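Local coordinates for protein cyclic UMP-AMP synthase (Rhodothermus marinus SG0.5JP17-172, PDB 6E0K) that makes the cyclic dinucleotide 3',3'-cUAMP from UTP and ATP with magnesium, the second messenger that triggers abortive infection in a bacterial CBASS antiphage defence system, at residues A[239-243]-A[275-280]; A[190-194]-A[235-239]; A[185-189]-A[227-231]; A[232-236]-A[279-283]; A[167-171]-A[253-257]. The contacts are given in a common frame with arbitrary orientation. Residue numbers count along the deposited sequence, not the author numbering.

Contact 1: A[239-243]-A[275-280]; sequences INWLK and FLRYMD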
# COMPACT_ATOMS: atom_id res chain seq x y z
N ILE A 239 17.36 7.00 -9.92
CA ILE A 239 16.69 7.98 -10.77
C ILE A 239 17.20 7.88 -12.20
O ILE A 239 16.43 7.97 -13.16
CB ILE A 239 16.85 9.41 -10.21
CG1 ILE A 239 16.09 9.56 -8.88
CG2 ILE A 239 16.40 10.45 -11.26
CD1 ILE A 239 14.56 9.38 -8.99
N ASN A 240 18.50 7.67 -12.37
CA ASN A 240 19.04 7.56 -13.72
C ASN A 240 18.54 6.31 -14.44
O ASN A 240 18.31 6.35 -15.65
CB ASN A 240 20.56 7.60 -13.69
CG ASN A 240 21.07 9.02 -13.54
OD1 ASN A 240 20.48 9.95 -14.09
ND2 ASN A 240 22.16 9.19 -12.81
N TRP A 241 18.37 5.20 -13.72
CA TRP A 241 17.80 4.01 -14.37
C TRP A 241 16.35 4.25 -14.77
O TRP A 241 15.95 3.88 -15.88
CB TRP A 241 17.92 2.79 -13.46
CG TRP A 241 17.44 1.54 -14.13
CD1 TRP A 241 18.18 0.69 -14.90
CD2 TRP A 241 16.11 1.00 -14.11
NE1 TRP A 241 17.39 -0.34 -15.36
CE2 TRP A 241 16.12 -0.16 -14.90
CE3 TRP A 241 14.90 1.40 -13.51
CZ2 TRP A 241 14.98 -0.95 -15.10
CZ3 TRP A 241 13.77 0.63 -13.71
CH2 TRP A 241 13.82 -0.53 -14.49
N LEU A 242 15.55 4.86 -13.89
CA LEU A 242 14.15 5.12 -14.22
C LEU A 242 14.02 6.05 -15.43
O LEU A 242 13.12 5.88 -16.26
CB LEU A 242 13.44 5.72 -13.00
CG LEU A 242 13.11 4.71 -11.89
CD1 LEU A 242 12.73 5.42 -10.61
CD2 LEU A 242 11.97 3.77 -12.33
N LYS A 243 14.92 7.04 -15.55
CA LYS A 243 14.86 7.97 -16.67
C LYS A 243 15.07 7.27 -18.00
O LYS A 243 14.56 7.74 -19.03
CB LYS A 243 15.91 9.08 -16.47
CG LYS A 243 15.44 10.17 -15.53
CD LYS A 243 16.61 10.97 -14.96
CE LYS A 243 17.36 11.73 -16.01
NZ LYS A 243 18.44 12.54 -15.35
N PHE A 275 7.71 13.17 -11.56
CA PHE A 275 8.44 12.91 -10.33
C PHE A 275 9.94 12.85 -10.59
O PHE A 275 10.74 13.41 -9.83
CB PHE A 275 7.94 11.61 -9.69
CG PHE A 275 8.88 11.02 -8.67
CD1 PHE A 275 9.00 11.58 -7.41
CD2 PHE A 275 9.63 9.90 -8.97
CE1 PHE A 275 9.86 11.04 -6.47
CE2 PHE A 275 10.50 9.35 -8.02
CZ PHE A 275 10.62 9.93 -6.77
N LEU A 276 10.35 12.20 -11.69
CA LEU A 276 11.77 12.11 -11.99
C LEU A 276 12.37 13.48 -12.28
O LEU A 276 13.50 13.77 -11.86
CB LEU A 276 12.01 11.17 -13.17
CG LEU A 276 11.52 9.73 -12.98
CD1 LEU A 276 11.75 8.96 -14.27
CD2 LEU A 276 12.20 9.03 -11.79
N ARG A 277 11.63 14.34 -12.99
CA ARG A 277 12.09 15.71 -13.23
C ARG A 277 12.27 16.47 -11.91
O ARG A 277 13.26 17.21 -11.75
CB ARG A 277 11.12 16.46 -14.14
CG ARG A 277 11.19 16.06 -15.59
CD ARG A 277 10.42 17.03 -16.49
NE ARG A 277 8.99 17.10 -16.20
CZ ARG A 277 8.07 16.30 -16.74
NH1 ARG A 277 8.43 15.32 -17.56
NH2 ARG A 277 6.79 16.48 -16.43
N TYR A 278 11.36 16.29 -10.96
CA TYR A 278 11.49 17.01 -9.70
C TYR A 278 12.67 16.48 -8.89
O TYR A 278 13.37 17.26 -8.23
CB TYR A 278 10.18 16.93 -8.89
CG TYR A 278 9.16 18.00 -9.27
CD1 TYR A 278 8.42 17.90 -10.45
CD2 TYR A 278 8.94 19.10 -8.45
CE1 TYR A 278 7.48 18.87 -10.79
CE2 TYR A 278 8.02 20.07 -8.78
CZ TYR A 278 7.29 19.95 -9.95
OH TYR A 278 6.36 20.92 -10.30
N MET A 279 12.94 15.17 -8.95
CA MET A 279 14.11 14.64 -8.27
C MET A 279 15.40 15.14 -8.91
O MET A 279 16.35 15.48 -8.21
CB MET A 279 14.07 13.11 -8.28
CG MET A 279 12.95 12.54 -7.42
SD MET A 279 13.03 12.98 -5.64
CE MET A 279 11.76 14.23 -5.54
N ASP A 280 15.44 15.19 -10.25
CA ASP A 280 16.58 15.77 -10.94
C ASP A 280 16.83 17.20 -10.48
O ASP A 280 17.97 17.58 -10.19
CB ASP A 280 16.32 15.78 -12.45
CG ASP A 280 16.74 14.50 -13.14
OD1 ASP A 280 17.57 13.73 -12.61
OD2 ASP A 280 16.24 14.28 -14.27
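I239 is the centre of this pairing: its side chain is a knob in a hole formed by F275, L276, M279 and D280, a single knob-into-hole contact between helices 231-244 and 269-285 in the helical lobe of the nucleotidyltransferase. The short segments run roughly antiparallel, at 142°, with axes 10.4 Å apart at their closest. I239 CD1 reaches the floor of the hole, 3.7 Å from L276 CD2, 3.8 Å from M279 CB and 4.2 Å from F275 CE2. One turn on, L242 adds to the same apolar patch through CB, 3.7 Å from L276 CD2, so L276 packs against both I239 and L242. F193 of helix 186-202 touches I239, F275 and M279, and L218 of helix 212-220 touches L242 and F275. The edge is polar. K243 CG lies 4.1 Å from L276 CD1, and the ammonium extends to D280. There K243 NZ forms a salt bridge with D280 OD2 at 3.0 Å and a weak second hydrogen bond to D280 OD1 at 3.1 Å.

Contact 2: A[190-194]-A[235-239]; sequences IRMFK and FCSVI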
# COMPACT_ATOMS: atom_id res chain seq x y z
N ILE A 190 13.01 3.84 -0.27
CA ILE A 190 11.64 4.32 -0.42
C ILE A 190 11.40 5.51 0.49
O ILE A 190 10.83 6.53 0.07
CB ILE A 190 10.64 3.20 -0.12
CG1 ILE A 190 10.68 2.12 -1.21
CG2 ILE A 190 9.23 3.77 -0.01
CD1 ILE A 190 9.84 0.90 -0.82
N ARG A 191 11.82 5.40 1.74
CA ARG A 191 11.56 6.49 2.68
C ARG A 191 12.32 7.74 2.30
O ARG A 191 11.78 8.85 2.40
CB ARG A 191 11.91 6.05 4.11
CG ARG A 191 11.04 4.86 4.56
CD ARG A 191 11.19 4.56 6.05
NE ARG A 191 12.59 4.35 6.42
CZ ARG A 191 13.15 3.17 6.67
NH1 ARG A 191 12.43 2.05 6.63
NH2 ARG A 191 14.44 3.11 6.99
N MET A 192 13.56 7.59 1.84
CA MET A 192 14.34 8.72 1.34
C MET A 192 13.58 9.47 0.25
O MET A 192 13.44 10.69 0.29
CB MET A 192 15.69 8.24 0.82
CG MET A 192 16.53 9.38 0.23
SD MET A 192 17.97 8.77 -0.67
CE MET A 192 17.21 8.00 -2.10
N PHE A 193 13.06 8.74 -0.74
CA PHE A 193 12.35 9.41 -1.82
C PHE A 193 11.02 9.99 -1.34
O PHE A 193 10.62 11.07 -1.79
CB PHE A 193 12.15 8.46 -2.99
CG PHE A 193 13.37 8.30 -3.84
CD1 PHE A 193 13.90 9.39 -4.53
CD2 PHE A 193 13.99 7.07 -3.98
CE1 PHE A 193 15.04 9.26 -5.31
CE2 PHE A 193 15.12 6.92 -4.79
CZ PHE A 193 15.65 8.03 -5.45
N LYS A 194 10.31 9.30 -0.44
CA LYS A 194 9.10 9.89 0.14
C LYS A 194 9.40 11.21 0.84
O LYS A 194 8.65 12.18 0.70
CB LYS A 194 8.44 8.91 1.12
CG LYS A 194 7.66 7.81 0.46
CD LYS A 194 7.08 6.93 1.56
CE LYS A 194 6.12 5.91 1.07
NZ LYS A 194 5.36 5.44 2.28
N PHE A 235 20.41 7.30 -4.70
CA PHE A 235 19.54 8.32 -5.26
C PHE A 235 19.78 8.45 -6.76
O PHE A 235 18.84 8.36 -7.56
CB PHE A 235 19.77 9.66 -4.55
CG PHE A 235 18.77 10.76 -4.91
CD1 PHE A 235 18.82 11.37 -6.16
CD2 PHE A 235 17.82 11.18 -3.99
CE1 PHE A 235 17.92 12.38 -6.49
CE2 PHE A 235 16.91 12.20 -4.32
CZ PHE A 235 16.97 12.79 -5.58
N CYS A 236 21.04 8.58 -7.16
CA CYS A 236 21.36 8.83 -8.57
C CYS A 236 21.19 7.57 -9.41
O CYS A 236 20.69 7.64 -10.54
CB CYS A 236 22.77 9.38 -8.69
SG CYS A 236 22.87 11.05 -8.05
N SER A 237 21.61 6.42 -8.88
CA SER A 237 21.50 5.19 -9.67
C SER A 237 20.04 4.84 -9.92
O SER A 237 19.69 4.40 -11.02
CB SER A 237 22.21 4.03 -8.97
OG SER A 237 23.62 4.25 -8.93
N VAL A 238 19.18 5.04 -8.92
CA VAL A 238 17.76 4.74 -9.09
C VAL A 238 17.14 5.69 -10.10
O VAL A 238 16.45 5.26 -11.04
CB VAL A 238 17.04 4.80 -7.73
CG1 VAL A 238 15.54 4.85 -7.93
CG2 VAL A 238 17.44 3.61 -6.85
N ILE A 239 17.36 7.00 -9.92
CA ILE A 239 16.69 7.98 -10.77
C ILE A 239 17.20 7.88 -12.20
O ILE A 239 16.43 7.97 -13.16
CB ILE A 239 16.85 9.41 -10.21
CG1 ILE A 239 16.09 9.56 -8.88
CG2 ILE A 239 16.40 10.45 -11.26
CD1 ILE A 239 14.56 9.38 -8.99
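F193 is the main bump here. Its CB starts off sideways from helix 186-202, but the ring swings across the gap and its far end enters a hollow lined by F235, V238 and I239. On one side, F193 CE1 lies over a face of the F235 ring, 3.6 Å from CE2, and also comes within 3.7 Å of I239 CD1; on the other, F193 CE2 meets V238 CG1 at 3.8 Å. The two phenylalanine rings sit obliquely, planes at 38° and centroids 5.0 Å apart. This is a near-perpendicular helix crossing, -86°, in the helical lobe of this CD-NTase, and the big side chains span an axis separation of 11.8 Å. M192 fills the next space along: its methyl CE stands 3.7 Å from F235 CD2, while SD makes a Met-aromatic contact at the ring's edge, 5.5 Å from the centroid. L8 of helix 5-11 touches both M192 and F235. K194, which binds ATP, follows directly on F193 but points elsewhere, its NZ hydrogen-bonded to T53 O.

Contact 3: A[185-189]-A[227-231]; sequences WYKPT and FGGTF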
# COMPACT_ATOMS: atom_id res chain seq x y z
N TRP A 185 18.50 -2.16 1.88
CA TRP A 185 18.49 -0.79 1.37
C TRP A 185 17.18 -0.39 0.73
O TRP A 185 16.93 0.82 0.57
CB TRP A 185 19.61 -0.61 0.33
CG TRP A 185 20.95 -0.35 0.95
CD1 TRP A 185 21.84 -1.29 1.41
CD2 TRP A 185 21.55 0.92 1.20
NE1 TRP A 185 22.97 -0.66 1.91
CE2 TRP A 185 22.81 0.69 1.79
CE3 TRP A 185 21.14 2.24 0.96
CZ2 TRP A 185 23.66 1.73 2.16
CZ3 TRP A 185 22.00 3.27 1.32
CH2 TRP A 185 23.24 3.01 1.91
N TYR A 186 16.34 -1.35 0.34
CA TYR A 186 15.13 -1.00 -0.42
C TYR A 186 14.19 -0.11 0.40
O TYR A 186 13.75 0.94 -0.08
CB TYR A 186 14.43 -2.28 -0.88
CG TYR A 186 13.12 -2.05 -1.62
CD1 TYR A 186 13.07 -1.20 -2.73
CD2 TYR A 186 11.95 -2.69 -1.23
CE1 TYR A 186 11.89 -1.00 -3.41
CE2 TYR A 186 10.76 -2.48 -1.90
CZ TYR A 186 10.74 -1.63 -3.00
OH TYR A 186 9.55 -1.43 -3.65
N LYS A 187 13.87 -0.50 1.63
CA LYS A 187 12.89 0.29 2.37
C LYS A 187 13.45 1.65 2.78
O LYS A 187 12.74 2.65 2.66
CB LYS A 187 12.38 -0.49 3.59
CG LYS A 187 11.70 -1.79 3.22
CD LYS A 187 10.57 -1.58 2.24
CE LYS A 187 9.85 -2.90 1.96
NZ LYS A 187 9.30 -3.51 3.21
N PRO A 188 14.70 1.76 3.27
CA PRO A 188 15.24 3.11 3.51
C PRO A 188 15.24 3.97 2.26
O PRO A 188 15.05 5.19 2.36
CB PRO A 188 16.68 2.84 4.00
CG PRO A 188 16.61 1.45 4.60
CD PRO A 188 15.62 0.70 3.74
N THR A 189 15.44 3.37 1.09
CA THR A 189 15.44 4.15 -0.14
C THR A 189 14.04 4.68 -0.45
O THR A 189 13.88 5.84 -0.85
CB THR A 189 15.99 3.32 -1.30
OG1 THR A 189 17.37 3.00 -1.02
CG2 THR A 189 15.94 4.11 -2.61
N PHE A 227 20.33 -0.29 -5.49
CA PHE A 227 20.12 0.04 -4.09
C PHE A 227 21.35 -0.38 -3.29
O PHE A 227 21.63 -1.58 -3.18
CB PHE A 227 18.88 -0.67 -3.54
CG PHE A 227 17.61 -0.32 -4.26
CD1 PHE A 227 17.22 -1.01 -5.40
CD2 PHE A 227 16.77 0.68 -3.77
CE1 PHE A 227 16.04 -0.68 -6.06
CE2 PHE A 227 15.61 1.01 -4.42
CZ PHE A 227 15.23 0.32 -5.57
N GLY A 228 22.06 0.57 -2.71
CA GLY A 228 23.17 0.19 -1.86
C GLY A 228 24.31 1.18 -1.93
O GLY A 228 24.27 2.17 -2.66
N GLY A 229 25.35 0.88 -1.15
CA GLY A 229 26.55 1.71 -1.13
C GLY A 229 26.42 2.94 -0.25
O GLY A 229 26.87 2.96 0.90
N THR A 230 25.82 3.99 -0.81
CA THR A 230 25.50 5.20 -0.07
C THR A 230 24.14 5.67 -0.54
O THR A 230 23.65 5.26 -1.59
CB THR A 230 26.53 6.31 -0.29
OG1 THR A 230 26.51 6.73 -1.66
CG2 THR A 230 27.93 5.86 0.08
N PHE A 231 23.55 6.59 0.22
CA PHE A 231 22.29 7.14 -0.25
C PHE A 231 22.48 8.03 -1.47
O PHE A 231 21.60 8.08 -2.33
CB PHE A 231 21.58 7.88 0.89
CG PHE A 231 20.96 6.94 1.88
CD1 PHE A 231 19.80 6.25 1.55
CD2 PHE A 231 21.54 6.72 3.11
CE1 PHE A 231 19.22 5.36 2.44
CE2 PHE A 231 20.98 5.82 4.01
CZ PHE A 231 19.82 5.15 3.68
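Here the first turn of helix 186-202 packs against the loop leading into helix 231-244, an aromatic helix-to-loop contact in the helical lobe. W185, with chi1 in the m well, lays its indole along the loop: G228 CA makes a CH-pi contact 3.5 Å from the centroid of the five-membered ring, almost straight over its face. At the backbone angles of G228 (phi 146°, psi 179°) a CB would be jammed against F227 O, so only glycine fits easily. The other end of the indole points its edge at a face of F231, W185 CZ3 to F231 CE1 3.7 Å, while P188 CB meets the edge of that ring, 3.9 Å from F231 CE1. F227 is also m and turns its ring toward Y186 and T189; Y186, in the t rotamer, presents its edge to the F227 face, planes at 86°. The tyrosine hydroxyl goes on to Q253. T230 is the N-cap of the next helix, its p rotamer bringing OG1 to the backbone N of D233. T189, in the m rotamer, touches F227 CE2 with CG2 at 3.6 Å and turns OG1 back one helical turn, donating to W185 O at 2.7 Å.

Contact 4: A[232-236]-A[279-283]; sequences KDTFC and MDDLW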
# COMPACT_ATOMS: atom_id res chain seq x y z
N LYS A 232 23.63 8.71 -1.59
CA LYS A 232 23.88 9.52 -2.78
C LYS A 232 23.96 8.64 -4.02
O LYS A 232 23.37 8.96 -5.06
CB LYS A 232 25.16 10.34 -2.61
CG LYS A 232 25.01 11.51 -1.67
CD LYS A 232 26.33 12.25 -1.48
CE LYS A 232 26.51 13.36 -2.49
NZ LYS A 232 27.66 14.20 -2.06
N ASP A 233 24.71 7.54 -3.94
CA ASP A 233 24.82 6.64 -5.08
C ASP A 233 23.48 5.99 -5.40
O ASP A 233 23.15 5.79 -6.57
CB ASP A 233 25.88 5.58 -4.82
CG ASP A 233 27.28 6.17 -4.73
OD1 ASP A 233 27.55 7.14 -5.46
OD2 ASP A 233 28.09 5.66 -3.93
N THR A 234 22.70 5.67 -4.36
CA THR A 234 21.40 5.06 -4.59
C THR A 234 20.45 6.07 -5.23
O THR A 234 19.76 5.75 -6.20
CB THR A 234 20.82 4.53 -3.28
OG1 THR A 234 21.66 3.48 -2.79
CG2 THR A 234 19.42 3.98 -3.51
N PHE A 235 20.41 7.30 -4.70
CA PHE A 235 19.54 8.32 -5.26
C PHE A 235 19.78 8.45 -6.76
O PHE A 235 18.84 8.36 -7.56
CB PHE A 235 19.77 9.66 -4.55
CG PHE A 235 18.77 10.76 -4.91
CD1 PHE A 235 18.82 11.37 -6.16
CD2 PHE A 235 17.82 11.18 -3.99
CE1 PHE A 235 17.92 12.38 -6.49
CE2 PHE A 235 16.91 12.20 -4.32
CZ PHE A 235 16.97 12.79 -5.58
N CYS A 236 21.04 8.58 -7.16
CA CYS A 236 21.36 8.83 -8.57
C CYS A 236 21.19 7.57 -9.41
O CYS A 236 20.69 7.64 -10.54
CB CYS A 236 22.77 9.38 -8.69
SG CYS A 236 22.87 11.05 -8.05
N MET A 279 12.94 15.17 -8.95
CA MET A 279 14.11 14.64 -8.27
C MET A 279 15.40 15.14 -8.91
O MET A 279 16.35 15.48 -8.21
CB MET A 279 14.07 13.11 -8.28
CG MET A 279 12.95 12.54 -7.42
SD MET A 279 13.03 12.98 -5.64
CE MET A 279 11.76 14.23 -5.54
N ASP A 280 15.44 15.19 -10.25
CA ASP A 280 16.58 15.77 -10.94
C ASP A 280 16.83 17.20 -10.48
O ASP A 280 17.97 17.58 -10.19
CB ASP A 280 16.32 15.78 -12.45
CG ASP A 280 16.74 14.50 -13.14
OD1 ASP A 280 17.57 13.73 -12.61
OD2 ASP A 280 16.24 14.28 -14.27
N ASP A 281 15.78 18.03 -10.46
CA ASP A 281 15.94 19.44 -10.11
C ASP A 281 16.39 19.59 -8.67
O ASP A 281 17.21 20.46 -8.36
CB ASP A 281 14.62 20.20 -10.30
CG ASP A 281 14.25 20.41 -11.74
OD1 ASP A 281 15.13 20.29 -12.63
OD2 ASP A 281 13.07 20.74 -11.98
N LEU A 282 15.83 18.78 -7.76
CA LEU A 282 16.25 18.81 -6.36
C LEU A 282 17.74 18.54 -6.24
O LEU A 282 18.47 19.26 -5.55
CB LEU A 282 15.44 17.77 -5.57
CG LEU A 282 15.85 17.50 -4.14
CD1 LEU A 282 15.55 18.73 -3.28
CD2 LEU A 282 15.07 16.29 -3.64
N TRP A 283 18.20 17.51 -6.95
CA TRP A 283 19.60 17.11 -6.91
C TRP A 283 20.51 18.18 -7.49
O TRP A 283 21.47 18.61 -6.84
CB TRP A 283 19.77 15.80 -7.68
CG TRP A 283 21.15 15.25 -7.57
CD1 TRP A 283 22.19 15.44 -8.44
CD2 TRP A 283 21.65 14.44 -6.50
NE1 TRP A 283 23.30 14.77 -7.99
CE2 TRP A 283 23.01 14.16 -6.80
CE3 TRP A 283 21.09 13.91 -5.33
CZ2 TRP A 283 23.80 13.39 -5.96
CZ3 TRP A 283 21.89 13.14 -4.51
CH2 TRP A 283 23.22 12.89 -4.82
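A cysteine sulfur sitting on a tryptophan is the striking feature: C236 SG lies over the face of W283, 3.6 Å from the centroid of the six-membered ring and 25° off its normal, with SG to CZ2 just 3.3 Å. Next to it, F235 runs nearly parallel to the same indole, planes at 24°, but the rings are slid apart with centroids 5.0 Å apart and barely overlap; F235 CD1 to W283 CE3 is 3.5 Å. Both helices belong to the helical lobe of this CD-NTase, helix 231-244 packing against the C-terminal helix 269-285. Their segments cross at -143°, with axes 12.1 Å apart, a wide spacing filled by the two big aromatic side chains. F235 points toward helix 269-285, and its CZ comes 3.8 Å from M279 O and 3.9 Å from M279 SD, the latter part of an oblique Met-aromatic contact; L282 CD2 is a looser neighbour, 4.4 Å from F235 CZ. Toward the outside, the K232 side chain passes the edge of the indole, CG to CH2 3.9 Å. L8 of helix 5-11 touches F235, K232 and W283, and P2 and V3 of the N-terminal tail also lie against the tryptophan.

Contact 5: A[167-171]-A[253-257]; sequences YPKLH and QNGQD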
# COMPACT_ATOMS: atom_id res chain seq x y z
N TYR A 167 -4.30 -7.07 -3.18
CA TYR A 167 -3.38 -8.14 -2.79
C TYR A 167 -2.35 -7.64 -1.79
O TYR A 167 -1.14 -7.72 -2.03
CB TYR A 167 -2.69 -8.71 -4.03
CG TYR A 167 -3.63 -9.28 -5.07
CD1 TYR A 167 -4.15 -8.48 -6.08
CD2 TYR A 167 -3.98 -10.62 -5.03
CE1 TYR A 167 -5.02 -9.03 -7.05
CE2 TYR A 167 -4.83 -11.17 -5.97
CZ TYR A 167 -5.35 -10.38 -6.96
OH TYR A 167 -6.21 -10.96 -7.89
N PRO A 168 -2.80 -7.12 -0.64
CA PRO A 168 -1.84 -6.53 0.30
C PRO A 168 -0.82 -7.51 0.86
O PRO A 168 0.33 -7.11 1.13
CB PRO A 168 -2.74 -5.97 1.41
CG PRO A 168 -3.96 -6.84 1.37
CD PRO A 168 -4.17 -7.14 -0.09
N LYS A 169 -1.19 -8.78 1.04
CA LYS A 169 -0.22 -9.74 1.56
C LYS A 169 0.92 -9.95 0.57
O LYS A 169 2.08 -10.10 0.98
CB LYS A 169 -0.90 -11.06 1.87
CG LYS A 169 -1.97 -10.96 2.94
CD LYS A 169 -2.55 -12.32 3.21
CE LYS A 169 -3.58 -12.26 4.33
NZ LYS A 169 -4.21 -13.60 4.56
N LEU A 170 0.61 -10.00 -0.73
CA LEU A 170 1.66 -10.16 -1.73
C LEU A 170 2.49 -8.90 -1.86
O LEU A 170 3.71 -8.97 -2.05
CB LEU A 170 1.07 -10.54 -3.08
CG LEU A 170 0.45 -11.93 -3.10
CD1 LEU A 170 -0.16 -12.18 -4.47
CD2 LEU A 170 1.51 -12.95 -2.78
N HIS A 171 1.85 -7.73 -1.78
CA HIS A 171 2.59 -6.48 -1.73
C HIS A 171 3.63 -6.52 -0.61
O HIS A 171 4.81 -6.21 -0.82
CB HIS A 171 1.63 -5.30 -1.54
CG HIS A 171 2.30 -3.96 -1.48
ND1 HIS A 171 2.40 -3.13 -2.57
CD2 HIS A 171 2.89 -3.31 -0.45
CE1 HIS A 171 3.04 -2.03 -2.23
NE2 HIS A 171 3.34 -2.11 -0.94
N GLN A 253 3.95 -3.76 -6.94
CA GLN A 253 4.73 -4.60 -6.03
C GLN A 253 4.01 -5.91 -5.71
O GLN A 253 4.66 -6.91 -5.42
CB GLN A 253 5.05 -3.81 -4.76
CG GLN A 253 5.91 -4.54 -3.74
CD GLN A 253 6.51 -3.57 -2.73
OE1 GLN A 253 7.28 -2.69 -3.11
NE2 GLN A 253 6.17 -3.73 -1.47
N ASN A 254 2.67 -5.92 -5.75
CA ASN A 254 1.95 -7.16 -5.49
C ASN A 254 2.11 -8.20 -6.60
O ASN A 254 1.67 -9.34 -6.41
CB ASN A 254 0.45 -6.91 -5.23
CG ASN A 254 -0.29 -6.28 -6.42
OD1 ASN A 254 0.05 -6.49 -7.58
ND2 ASN A 254 -1.33 -5.51 -6.11
N GLY A 255 2.71 -7.84 -7.73
CA GLY A 255 2.92 -8.77 -8.83
C GLY A 255 1.68 -9.07 -9.65
O GLY A 255 1.76 -9.90 -10.58
N GLN A 256 0.55 -8.43 -9.36
CA GLN A 256 -0.71 -8.74 -10.02
C GLN A 256 -1.20 -7.65 -10.96
O GLN A 256 -1.74 -7.96 -12.03
CB GLN A 256 -1.82 -9.01 -9.00
CG GLN A 256 -1.47 -10.02 -7.93
CD GLN A 256 -0.84 -11.27 -8.48
OE1 GLN A 256 -1.38 -11.93 -9.37
NE2 GLN A 256 0.34 -11.60 -7.96
N ASP A 257 -1.05 -6.39 -10.57
CA ASP A 257 -1.63 -5.25 -11.26
C ASP A 257 -0.58 -4.54 -12.10
O ASP A 257 0.62 -4.57 -11.79
CB ASP A 257 -2.20 -4.23 -10.27
CG ASP A 257 -3.22 -4.82 -9.32
OD1 ASP A 257 -4.02 -5.68 -9.72
OD2 ASP A 257 -3.23 -4.37 -8.15
O HOH W 1 -2.91 -4.55 -3.76
O HOH W 2 1.33 -3.59 -5.07
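This is a largely polar, water-assisted contact between the N-terminal turn of helix 168-181 and a loop linking helices 231-244 and 269-285, its centre about 9 Å from the centre of the chain. N254 organises the loop. Its OD1 accepts from Q256 N at 2.7 Å, an Asx turn, and from D257 N at 3.2 Å, while its ND2 donates to D257 OD2 at 3.0 Å; Q256 NE2 closes back on N254 O, also at 3.0 Å. The loop so held lies close against the helix, with the CA atoms of H171 and N254 only 3.9 Å apart. One direct hydrogen bond crosses, from Q253 NE2 to H171 O at 2.9 Å. Two waters fill in: water 1 takes hydrogen bonds from Y167 N (2.9 Å) and N254 ND2 (3.0 Å), and water 2 links H171 ND1 with N254 N, 2.8 Å to each. Carbon surface also takes part: Q256 CG sits over the Y167 ring, 3.6 Å from its centroid, a CH-pi contact, and L170 CD1 packs against the Q256 amide, 3.6 Å from NE2. Y167 directly follows N166, which binds UTP, and H171 NE2 is hydrogen-bonded to E216 OE1. Beyond the contact, I150 of strand 150-157 touches Y167, L170 and Q256, K138 NZ of strand 127-138 hydrogen-bonds Q256 OE1, and Y186 OH of helix 186-202 hydrogen-bonds Q253 OE1.

Overall arrangement
Contacts 1, 2 and 4 form one continuous packing unit around helix 231-244: contacts 1 and 4 are successive parts of its interface with helix 269-285, and contact 2 brings in helix 186-202. I239 serves contacts 1 and 2, F235 contacts 2 and 4. Contact 2 is buried and wholly apolar; contact 1 is buried but ends in a salt bridge, and contact 4, partly buried, relies on sulfur and aromatic rings. Contact 3, also partly buried, lies at the start of helix 186-202, joined to contact 4 through T234. Contact 5, partly buried too, lies farthest from the others, near the chain's centre, built on waters and amides, yet Y186 and Q253 tie it to contact 3.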